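Long-range contact in SusD-like carbohydrate binding protein BF1063 (Bacteroides fragilis NCTC 9343, PDB 3I4G), which probably binds carbohydrate at the outer membrane, in the manner of SusD-like glycan-binding lipoproteins: residues A[230-242]-A[379-391]. Numbering follows the deposited sequence.
With EDO (1,2-ethanediol), chain C.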
loop_
_atom_site.group_PDB
_atom_site.type_symbol
_atom_site.label_atom_id
_atom_site.label_comp_id
_atom_site.label_asym_id
_atom_site.label_seq_id
_atom_site.Cartn_x
_atom_site.Cartn_y
_atom_site.Cartn_z
ATOM N N ASN A 230 -10.113 -12.196 14.079
ATOM C CA ASN A 230 -8.831 -12.060 13.429
ATOM C C ASN A 230 -7.662 -12.320 14.369
ATOM O O ASN A 230 -7.754 -12.199 15.583
ATOM C CB ASN A 230 -8.770 -10.667 12.828
ATOM C CG ASN A 230 -9.848 -10.454 11.786
ATOM O OD1 ASN A 230 -10.833 -9.735 12.019
ATOM N ND2 ASN A 230 -9.701 -11.113 10.654
ATOM N N ALA A 231 -6.545 -12.681 13.749
ATOM C CA ALA A 231 -5.347 -13.045 14.497
ATOM C C ALA A 231 -4.152 -12.928 13.607
ATOM O O ALA A 231 -4.259 -13.029 12.406
ATOM C CB ALA A 231 -5.454 -14.484 14.997
ATOM N N ILE A 232 -3.002 -12.746 14.234
ATOM C CA ILE A 232 -1.712 -12.706 13.537
ATOM C C ILE A 232 -1.339 -14.089 13.033
ATOM O O ILE A 232 -1.324 -15.060 13.797
ATOM C CB ILE A 232 -0.642 -12.127 14.481
ATOM C CG1 ILE A 232 -0.941 -10.659 14.784
ATOM C CG2 ILE A 232 0.765 -12.280 13.886
ATOM C CD1 ILE A 232 -0.956 -9.705 13.552
ATOM N N ASN A 233 -1.048 -14.209 11.739
ATOM C CA ASN A 233 -0.669 -15.459 11.124
ATOM C C ASN A 233 0.764 -15.862 11.488
ATOM O O ASN A 233 1.639 -15.014 11.513
ATOM C CB ASN A 233 -0.752 -15.341 9.611
ATOM C CG ASN A 233 -0.763 -16.657 8.914
ATOM O OD1 ASN A 233 -1.572 -17.537 9.218
ATOM N ND2 ASN A 233 0.075 -16.779 7.876
ATOM N N ALA A 234 1.043 -17.147 11.706
ATOM C CA ALA A 234 2.414 -17.528 12.078
ATOM C C ALA A 234 3.437 -17.157 11.013
ATOM O O ALA A 234 4.539 -16.712 11.327
ATOM C CB ALA A 234 2.488 -19.023 12.372
ATOM N N ASN A 235 3.049 -17.331 9.751
ATOM C CA ASN A 235 3.940 -17.099 8.631
ATOM C C ASN A 235 3.717 -15.754 7.930
ATOM O O ASN A 235 2.636 -15.503 7.407
ATOM C CB ASN A 235 3.842 -18.258 7.628
ATOM C CG ASN A 235 4.997 -18.238 6.650
ATOM O OD1 ASN A 235 5.056 -17.451 5.724
ATOM N ND2 ASN A 235 5.985 -19.094 6.906
ATOM N N TYR A 236 4.744 -14.918 7.920
ATOM C CA TYR A 236 4.676 -13.586 7.320
ATOM C C TYR A 236 4.614 -13.663 5.803
ATOM O O TYR A 236 3.754 -13.039 5.196
ATOM C CB TYR A 236 5.905 -12.779 7.733
ATOM C CG TYR A 236 5.985 -11.328 7.299
ATOM C CD1 TYR A 236 5.433 -10.340 8.057
ATOM C CD2 TYR A 236 6.729 -10.965 6.182
ATOM C CE1 TYR A 236 5.565 -9.015 7.718
ATOM C CE2 TYR A 236 6.888 -9.648 5.812
ATOM C CZ TYR A 236 6.294 -8.670 6.587
ATOM O OH TYR A 236 6.448 -7.340 6.230
ATOM N N GLN A 237 5.526 -14.410 5.192
ATOM C CA GLN A 237 5.587 -14.489 3.718
ATOM C C GLN A 237 4.284 -14.939 3.086
ATOM O O GLN A 237 3.869 -14.427 2.036
ATOM C CB GLN A 237 6.710 -15.420 3.260
ATOM C CG GLN A 237 8.100 -14.931 3.582
ATOM C CD GLN A 237 9.136 -15.845 3.026
ATOM O OE1 GLN A 237 9.438 -16.890 3.634
ATOM N NE2 GLN A 237 9.753 -15.453 1.919
ATOM N N GLU A 238 3.629 -15.893 3.739
ATOM C CA GLU A 238 2.419 -16.510 3.216
ATOM C C GLU A 238 1.216 -15.610 3.228
ATOM O O GLU A 238 0.235 -15.910 2.556
ATOM C CB GLU A 238 2.130 -17.848 3.968
ATOM C CG GLU A 238 3.088 -18.942 3.476
ATOM C CD GLU A 238 2.984 -20.248 4.230
ATOM O OE1 GLU A 238 2.181 -20.362 5.152
ATOM O OE2 GLU A 238 3.739 -21.191 3.859
ATOM N N LEU A 239 1.286 -14.488 3.924
ATOM C CA LEU A 239 0.240 -13.468 3.829
ATOM C C LEU A 239 0.098 -12.908 2.434
ATOM O O LEU A 239 -0.971 -12.404 2.103
ATOM C CB LEU A 239 0.560 -12.300 4.756
ATOM C CG LEU A 239 0.552 -12.590 6.250
ATOM C CD1 LEU A 239 1.153 -11.396 6.996
ATOM C CD2 LEU A 239 -0.864 -12.936 6.732
ATOM N N PHE A 240 1.150 -13.019 1.627
ATOM C CA PHE A 240 1.223 -12.322 0.347
ATOM C C PHE A 240 1.261 -13.245 -0.819
ATOM O O PHE A 240 1.596 -12.816 -1.934
ATOM C CB PHE A 240 2.448 -11.391 0.365
ATOM C CG PHE A 240 2.534 -10.572 1.640
ATOM C CD1 PHE A 240 1.751 -9.460 1.814
ATOM C CD2 PHE A 240 3.405 -10.914 2.643
ATOM C CE1 PHE A 240 1.792 -8.734 2.958
ATOM C CE2 PHE A 240 3.481 -10.157 3.816
ATOM C CZ PHE A 240 2.660 -9.065 3.975
ATOM N N TYR A 241 0.891 -14.512 -0.613
ATOM C CA TYR A 241 0.953 -15.539 -1.655
ATOM C C TYR A 241 -0.444 -15.999 -2.051
ATOM O O TYR A 241 -1.320 -16.075 -1.189
ATOM C CB TYR A 241 1.728 -16.761 -1.186
ATOM C CG TYR A 241 3.176 -16.615 -0.856
ATOM C CD1 TYR A 241 3.965 -15.555 -1.290
ATOM C CD2 TYR A 241 3.786 -17.629 -0.146
ATOM C CE1 TYR A 241 5.331 -15.499 -0.981
ATOM C CE2 TYR A 241 5.110 -17.603 0.142
ATOM C CZ TYR A 241 5.880 -16.539 -0.291
ATOM O OH TYR A 241 7.238 -16.546 0.008
ATOM N N PRO A 242 -0.663 -16.314 -3.320
ATOM C CA PRO A 242 -1.988 -16.767 -3.714
ATOM C C PRO A 242 -2.456 -18.075 -3.042
ATOM O O PRO A 242 -3.653 -18.202 -2.735
ATOM C CB PRO A 242 -1.869 -16.927 -5.245
ATOM C CG PRO A 242 -0.495 -16.834 -5.598
ATOM C CD PRO A 242 0.220 -16.134 -4.477
ATOM N N ASN A 379 -1.743 -15.828 -10.954
ATOM C CA ASN A 379 -2.443 -15.826 -9.707
ATOM C C ASN A 379 -1.723 -14.871 -8.775
ATOM O O ASN A 379 -0.504 -14.715 -8.841
ATOM C CB ASN A 379 -2.429 -17.218 -9.078
ATOM C CG ASN A 379 -3.244 -18.209 -9.824
ATOM O OD1 ASN A 379 -4.335 -17.928 -10.311
ATOM N ND2 ASN A 379 -2.739 -19.433 -9.857
ATOM N N GLY A 380 -2.434 -14.231 -7.881
ATOM C CA GLY A 380 -1.825 -13.316 -6.920
ATOM C C GLY A 380 -2.760 -12.980 -5.804
ATOM O O GLY A 380 -3.976 -13.150 -5.918
ATOM N N LEU A 381 -2.217 -12.482 -4.698
ATOM C CA LEU A 381 -3.027 -12.060 -3.564
ATOM C C LEU A 381 -2.327 -10.882 -2.911
ATOM O O LEU A 381 -1.203 -11.034 -2.381
ATOM C CB LEU A 381 -3.227 -13.229 -2.618
ATOM C CG LEU A 381 -4.190 -13.132 -1.445
ATOM C CD1 LEU A 381 -3.713 -12.116 -0.395
ATOM C CD2 LEU A 381 -5.575 -12.784 -1.940
ATOM N N THR A 382 -2.971 -9.717 -2.947
ATOM C CA THR A 382 -2.380 -8.496 -2.377
ATOM C C THR A 382 -3.285 -7.949 -1.285
ATOM O O THR A 382 -4.355 -7.362 -1.573
ATOM C CB THR A 382 -2.116 -7.446 -3.451
ATOM O OG1 THR A 382 -3.354 -7.050 -4.040
ATOM C CG2 THR A 382 -1.201 -8.011 -4.527
ATOM N N PRO A 383 -2.903 -8.134 -0.013
ATOM C CA PRO A 383 -3.708 -7.564 1.061
ATOM C C PRO A 383 -3.813 -6.047 1.030
ATOM O O PRO A 383 -2.845 -5.357 0.662
ATOM C CB PRO A 383 -2.947 -8.000 2.316
ATOM C CG PRO A 383 -2.256 -9.276 1.882
ATOM C CD PRO A 383 -1.798 -8.960 0.524
ATOM N N VAL A 384 -4.996 -5.562 1.418
ATOM C CA VAL A 384 -5.285 -4.145 1.554
ATOM C C VAL A 384 -5.336 -3.778 3.033
ATOM O O VAL A 384 -4.805 -2.751 3.455
ATOM C CB VAL A 384 -6.596 -3.807 0.832
ATOM C CG1 VAL A 384 -6.909 -2.346 1.016
ATOM C CG2 VAL A 384 -6.484 -4.116 -0.662
ATOM N N ILE A 385 -5.982 -4.602 3.852
ATOM C CA ILE A 385 -6.044 -4.425 5.295
ATOM C C ILE A 385 -5.642 -5.730 5.962
ATOM O O ILE A 385 -6.287 -6.766 5.776
ATOM C CB ILE A 385 -7.455 -4.054 5.806
ATOM C CG1 ILE A 385 -7.986 -2.761 5.165
ATOM C CG2 ILE A 385 -7.488 -3.958 7.346
ATOM C CD1 ILE A 385 -7.227 -1.461 5.498
ATOM N N ARG A 386 -4.567 -5.668 6.731
ATOM C CA ARG A 386 -4.080 -6.781 7.547
ATOM C C ARG A 386 -4.315 -6.485 9.022
ATOM O O ARG A 386 -4.210 -5.345 9.492
ATOM C CB ARG A 386 -2.584 -7.051 7.296
ATOM C CG ARG A 386 -2.272 -7.415 5.893
ATOM C CD ARG A 386 -0.921 -8.071 5.688
ATOM N NE ARG A 386 0.278 -7.257 5.892
ATOM C CZ ARG A 386 1.106 -7.323 6.944
ATOM N NH1 ARG A 386 0.819 -8.002 8.063
ATOM N NH2 ARG A 386 2.233 -6.638 6.900
ATOM N N TYR A 387 -4.562 -7.560 9.772
ATOM C CA TYR A 387 -4.750 -7.392 11.227
ATOM C C TYR A 387 -3.510 -6.763 11.891
ATOM O O TYR A 387 -3.632 -6.062 12.867
ATOM C CB TYR A 387 -5.114 -8.719 11.886
ATOM C CG TYR A 387 -5.632 -8.646 13.315
ATOM C CD1 TYR A 387 -6.714 -7.860 13.633
ATOM C CD2 TYR A 387 -5.046 -9.408 14.321
ATOM C CE1 TYR A 387 -7.212 -7.839 14.917
ATOM C CE2 TYR A 387 -5.535 -9.382 15.599
ATOM C CZ TYR A 387 -6.608 -8.604 15.881
ATOM O OH TYR A 387 -7.141 -8.601 17.170
ATOM N N ALA A 388 -2.296 -7.005 11.372
ATOM C CA ALA A 388 -1.155 -6.330 11.967
ATOM C C ALA A 388 -1.284 -4.816 11.895
ATOM O O ALA A 388 -0.870 -4.117 12.821
ATOM C CB ALA A 388 0.108 -6.725 11.276
ATOM N N GLU A 389 -1.851 -4.280 10.811
ATOM C CA GLU A 389 -2.052 -2.834 10.732
ATOM C C GLU A 389 -3.101 -2.404 11.758
ATOM O O GLU A 389 -2.994 -1.334 12.363
ATOM C CB GLU A 389 -2.496 -2.404 9.336
ATOM C CG GLU A 389 -2.698 -0.881 9.291
ATOM C CD GLU A 389 -3.315 -0.337 8.023
ATOM O OE1 GLU A 389 -3.321 -1.040 6.996
ATOM O OE2 GLU A 389 -3.802 0.828 8.062
ATOM N N VAL A 390 -4.151 -3.195 11.946
ATOM C CA VAL A 390 -5.161 -2.886 12.949
ATOM C C VAL A 390 -4.556 -2.779 14.345
ATOM O O VAL A 390 -4.865 -1.836 15.081
ATOM C CB VAL A 390 -6.289 -3.961 12.926
ATOM C CG1 VAL A 390 -7.262 -3.801 14.085
ATOM C CG2 VAL A 390 -7.032 -3.923 11.575
ATOM N N LEU A 391 -3.708 -3.740 14.705
ATOM C CA LEU A 391 -3.077 -3.726 16.026
ATOM C C LEU A 391 -2.157 -2.535 16.190
ATOM O O LEU A 391 -2.195 -1.840 17.213
ATOM C CB LEU A 391 -2.297 -5.020 16.268
ATOM C CG LEU A 391 -3.090 -6.307 16.309
ATOM C CD1 LEU A 391 -2.169 -7.516 16.556
ATOM C CD2 LEU A 391 -4.182 -6.250 17.389
HETATM C C1 EDO C . 2.629 -14.379 -8.534
HETATM O O1 EDO C . 1.690 -13.285 -8.436
HETATM C C2 EDO C . 2.603 -15.046 -7.165
HETATM O O2 EDO C . 3.828 -15.724 -6.975
HETATM O O HOH W 1 -9.873 -10.148 16.225
HETATM O O HOH W 2 0.771 -12.219 -4.515
#
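Tyr387 CG lies anti to the backbone N (chi1 -167°), which brings one face of the ring against Asn230 CB, and Arg386 bends at chi3 (-68°) to bring its guanidinium to Phe240. The contact joins the loop after helix 214-227 to a strand-to-helix corner of the SusD-like fold. Strand 380-386 pairs antiparallel with strand 254-257, turns a corner through a classic beta bulge at Val384 and Ile385, and leads into helix 387-400, with Arg386 at the N-cap position. Asn230 makes a CH-pi contact: its CB lies 3.8 Å from the centroid of the Tyr387 ring, over one face. Leu391 CG covers the opposite face, so the ring is held between loop and helix. Ile232 reaches the same helix alongside the ring. Its CD1 rests 3.9 Å from Ala388 CB, and its CG1 packs on Leu391 CD1.

Arg386 carries the middle of the contact. The Phe240 ring stands nearly perpendicular to the guanidinium, with the two planes 89° apart. Phe240 CZ sits over one guanidinium face, 3.6 Å from Arg386 NE. Leu239 CD1 comes obliquely to within 3.6 Å of Arg386 NH1. Salt bridges to Glu250, Glu447 and Glu451 balance its charge and probably fix the rotation of its guanidinium.

Pro383 CD packs against Phe240 CD1, and Pro383 CG lies 3.4 Å from Leu239 O. Further along the strand, Leu381 CB packs on Tyr241 O and Pro242 CA. Pro242 CB lies 3.9 Å from Asn379 CB. No direct hydrogen bond crosses between the two segments. A water bridges the backbones instead: it accepts from Leu381 N and probably donates to Phe240 O, the latter at 2.8 Å.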